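Local coordinates for putative epoxide hydrolase protein (PDB 5BOV) that is a putative epoxide hydrolase of the alpha/beta hydrolase fold that may instead, or also, act as a monoacylglycerol lipase, at residues Y23-P28 against G58-V63. Numbering follows the deposited sequence.
Sequences YVDIGP and GYRVIV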
ATOM      1  N   TYR A  23       0.948  11.879  -8.478  1.00  9.12           N
ATOM      2  CA  TYR A  23       2.212  11.239  -8.065  1.00  9.05           C
ATOM      3  C   TYR A  23       3.358  12.193  -7.967  1.00  9.22           C
ATOM      4  O   TYR A  23       3.441  13.174  -8.693  1.00  9.48           O
ATOM      5  CB  TYR A  23       2.551  10.045  -8.970  1.00  9.22           C
ATOM      6  CG  TYR A  23       2.870  10.456 -10.390  1.00  9.78           C
ATOM      7  CD1 TYR A  23       1.862  10.846 -11.283  1.00 10.55           C
ATOM      8  CD2 TYR A  23       4.158  10.472 -10.833  1.00 10.35           C
ATOM      9  CE1 TYR A  23       2.164  11.307 -12.554  1.00 11.18           C
ATOM     10  CE2 TYR A  23       4.492  10.904 -12.137  1.00 10.73           C
ATOM     11  CZ  TYR A  23       3.509  11.304 -12.983  1.00 11.41           C
ATOM     12  OH  TYR A  23       3.788  11.748 -14.233  1.00 12.43           O
ATOM     13  N   VAL A  24       4.307  11.895  -7.089  1.00  8.98           N
ATOM     14  CA  VAL A  24       5.627  12.507  -7.090  1.00  9.39           C
ATOM     15  C   VAL A  24       6.552  11.698  -7.986  1.00  9.49           C
ATOM     16  O   VAL A  24       6.445  10.493  -8.094  1.00  8.88           O
ATOM     17  CB  VAL A  24       6.192  12.466  -5.674  1.00  9.83           C
ATOM     18  CG1 VAL A  24       7.598  12.965  -5.604  1.00 10.44           C
ATOM     19  CG2 VAL A  24       5.309  13.242  -4.748  1.00 10.36           C
ATOM     20  N   ASP A  25       7.397  12.433  -8.711  1.00  9.45           N
ATOM     21  CA  ASP A  25       8.398  11.818  -9.606  1.00 10.05           C
ATOM     22  C   ASP A  25       9.685  12.619  -9.458  1.00 10.75           C
ATOM     23  O   ASP A  25       9.781  13.717  -9.975  1.00 11.20           O
ATOM     24  CB  ASP A  25       7.868  11.864 -11.051  1.00 10.62           C
ATOM     25  CG  ASP A  25       8.781  11.213 -12.060  1.00 11.63           C
ATOM     26  OD1 ASP A  25       9.892  10.776 -11.713  1.00 11.41           O
ATOM     27  OD2 ASP A  25       8.325  11.147 -13.229  1.00 11.81           O
ATOM     28  N   ILE A  26      10.628  12.063  -8.712  1.00 11.14           N
ATOM     29  CA  ILE A  26      11.850  12.768  -8.375  1.00 12.24           C
ATOM     30  C   ILE A  26      13.062  11.889  -8.655  1.00 12.52           C
ATOM     31  O   ILE A  26      12.976  10.657  -8.898  1.00 12.92           O
ATOM     32  CB  ILE A  26      11.907  13.246  -6.957  1.00 13.35           C
ATOM     33  CG1 ILE A  26      11.735  12.080  -5.960  1.00 13.65           C
ATOM     34  CG2 ILE A  26      10.882  14.365  -6.800  1.00 14.04           C
ATOM     35  CD1 ILE A  26      11.881  12.558  -4.531  1.00 14.81           C
ATOM     36  N   GLY A  27      14.228  12.524  -8.712  1.00 12.68           N
ATOM     37  CA  GLY A  27      15.436  11.808  -9.030  1.00 12.96           C
ATOM     38  C   GLY A  27      15.806  11.850 -10.491  1.00 13.19           C
ATOM     39  O   GLY A  27      15.073  12.338 -11.334  1.00 12.67           O
ATOM     40  N   PRO A  28      16.973  11.325 -10.814  1.00 13.65           N
ATOM     41  CA  PRO A  28      17.449  11.440 -12.189  1.00 13.98           C
ATOM     42  C   PRO A  28      16.564  10.727 -13.120  1.00 14.10           C
ATOM     43  O   PRO A  28      16.112   9.599 -12.822  1.00 13.33           O
ATOM     44  CB  PRO A  28      18.824  10.784 -12.158  1.00 14.29           C
ATOM     45  CG  PRO A  28      19.005  10.180 -10.864  1.00 14.70           C
ATOM     46  CD  PRO A  28      17.955  10.666  -9.907  1.00 14.01           C
ATOM     47  N   GLY A  58      20.676   8.222  -6.513  1.00 11.15           N
ATOM     48  CA  GLY A  58      20.619   7.979  -7.943  1.00 11.51           C
ATOM     49  C   GLY A  58      19.464   7.142  -8.450  1.00 11.54           C
ATOM     50  O   GLY A  58      19.469   6.753  -9.623  1.00 12.64           O
ATOM     51  N   TYR A  59      18.447   6.947  -7.613  1.00 10.28           N
ATOM     52  CA  TYR A  59      17.227   6.314  -8.057  1.00 10.02           C
ATOM     53  C   TYR A  59      16.218   7.312  -8.593  1.00  9.86           C
ATOM     54  O   TYR A  59      16.146   8.468  -8.165  1.00  9.60           O
ATOM     55  CB  TYR A  59      16.568   5.569  -6.877  1.00  9.59           C
ATOM     56  CG  TYR A  59      17.398   4.366  -6.392  1.00 10.00           C
ATOM     57  CD1 TYR A  59      18.410   4.505  -5.468  1.00  9.84           C
ATOM     58  CD2 TYR A  59      17.165   3.093  -6.922  1.00  9.85           C
ATOM     59  CE1 TYR A  59      19.191   3.434  -5.099  1.00 10.59           C
ATOM     60  CE2 TYR A  59      17.945   2.002  -6.564  1.00 10.31           C
ATOM     61  CZ  TYR A  59      18.928   2.157  -5.644  1.00 10.81           C
ATOM     62  OH  TYR A  59      19.725   1.094  -5.259  1.00 11.99           O
ATOM     63  N   ARG A  60      15.404   6.865  -9.558  1.00  9.89           N
ATOM     64  CA  ARG A  60      14.237   7.609  -9.964  1.00 10.44           C
ATOM     65  C   ARG A  60      13.091   7.092  -9.095  1.00  9.96           C
ATOM     66  O   ARG A  60      12.739   5.923  -9.237  1.00 11.12           O
ATOM     67  CB  ARG A  60      13.919   7.384 -11.421  1.00 11.06           C
ATOM     68  CG  ARG A  60      12.754   8.239 -11.837  1.00 12.81           C
ATOM     69  CD  ARG A  60      12.057   7.805 -13.069  1.00 14.21           C
ATOM     70  NE  ARG A  60      10.882   8.578 -13.432  1.00 13.76           N
ATOM     71  CZ  ARG A  60      10.317   8.405 -14.622  1.00 14.25           C
ATOM     72  NH1 ARG A  60      10.825   7.516 -15.455  1.00 14.70           N
ATOM     73  NH2 ARG A  60       9.227   9.061 -14.956  1.00 13.88           N
ATOM     74  N   VAL A  61      12.404   8.009  -8.401  1.00  9.22           N
ATOM     75  CA  VAL A  61      11.374   7.573  -7.425  1.00  9.06           C
ATOM     76  C   VAL A  61       9.988   8.119  -7.780  1.00  9.43           C
ATOM     77  O   VAL A  61       9.770   9.336  -7.959  1.00  9.34           O
ATOM     78  CB  VAL A  61      11.761   8.041  -6.020  1.00  9.27           C
ATOM     79  CG1 VAL A  61      10.867   7.383  -4.997  1.00  9.10           C
ATOM     80  CG2 VAL A  61      13.210   7.690  -5.761  1.00  9.72           C
ATOM     81  N   ILE A  62       9.037   7.196  -7.901  1.00  9.08           N
ATOM     82  CA  ILE A  62       7.632   7.489  -8.174  1.00  9.34           C
ATOM     83  C   ILE A  62       6.815   7.174  -6.949  1.00  8.22           C
ATOM     84  O   ILE A  62       6.902   6.042  -6.401  1.00  8.17           O
ATOM     85  CB  ILE A  62       7.112   6.596  -9.327  1.00 10.18           C
ATOM     86  CG1 ILE A  62       7.978   6.684 -10.596  1.00 11.88           C
ATOM     87  CG2 ILE A  62       5.645   6.892  -9.614  1.00 10.66           C
ATOM     88  CD1 ILE A  62       7.953   8.019 -11.171  1.00 12.81           C
ATOM     89  N   VAL A  63       6.030   8.158  -6.489  1.00  7.83           N
ATOM     90  CA  VAL A  63       5.202   7.939  -5.283  1.00  7.60           C
ATOM     91  C   VAL A  63       3.746   8.374  -5.560  1.00  7.57           C
ATOM     92  O   VAL A  63       3.453   9.588  -5.515  1.00  7.70           O
ATOM     93  CB  VAL A  63       5.735   8.703  -4.056  1.00  7.57           C
ATOM     94  CG1 VAL A  63       5.065   8.214  -2.795  1.00  7.31           C
ATOM     95  CG2 VAL A  63       7.251   8.570  -3.923  1.00  8.02           C
TER
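V24 and I26 pair with V63 and V61 through four backbone hydrogen bonds, joining strand 19-26 to strand 59-74; residues 23-26 and 59-63 run antiparallel, their N-to-C directions 174° apart. This is the antiparallel edge of the alpha/beta hydrolase sheet: strand 12-16 lies beyond 19-26, while 59-74 continues on its other side into the parallel strands, beginning with 32-37. Between the two hydrogen-bonded pairs sits the non-hydrogen-bonded pair D25 and I62, where the CA of D25 comes 3.3 Å from V61 O and the CA of I62 makes a similar CH...O contact with V24 O.

V24, I26, V61 and V63 turn their side chains to the same face of the sheet. V24 and V63 meet CB to CB, and CG1 of I26 lies alongside CB of V61 at 4.0 Å; helix 50-56 packs over I26 and V61 through A51.

On the other face the polar link is D25 with R60. The arginine reaches along the strands with CG anti to its backbone N (chi1 -176°) and its chain extended to NE, and grips the carboxylate side-on: NE donates to OD1 at 3.0 Å and NH2 to OD2 at 2.9 Å. Both bonds are nearly straight, both oxygens are met on their syn sides, and the two flat groups are turned only 17° from each other. R29 adds a second salt bridge at OD1, so two arginines would stabilise the negative charge. Past the strand end, CA of G27 makes a CH...O contact with Y59 O at 3.5 Å, and the P28 ring lays its CD 3.3 Å from Y59 O. Back at the carboxylate, the I62 side chain runs beside D25, its CD1 methyl 3.4 Å from D25 OD1.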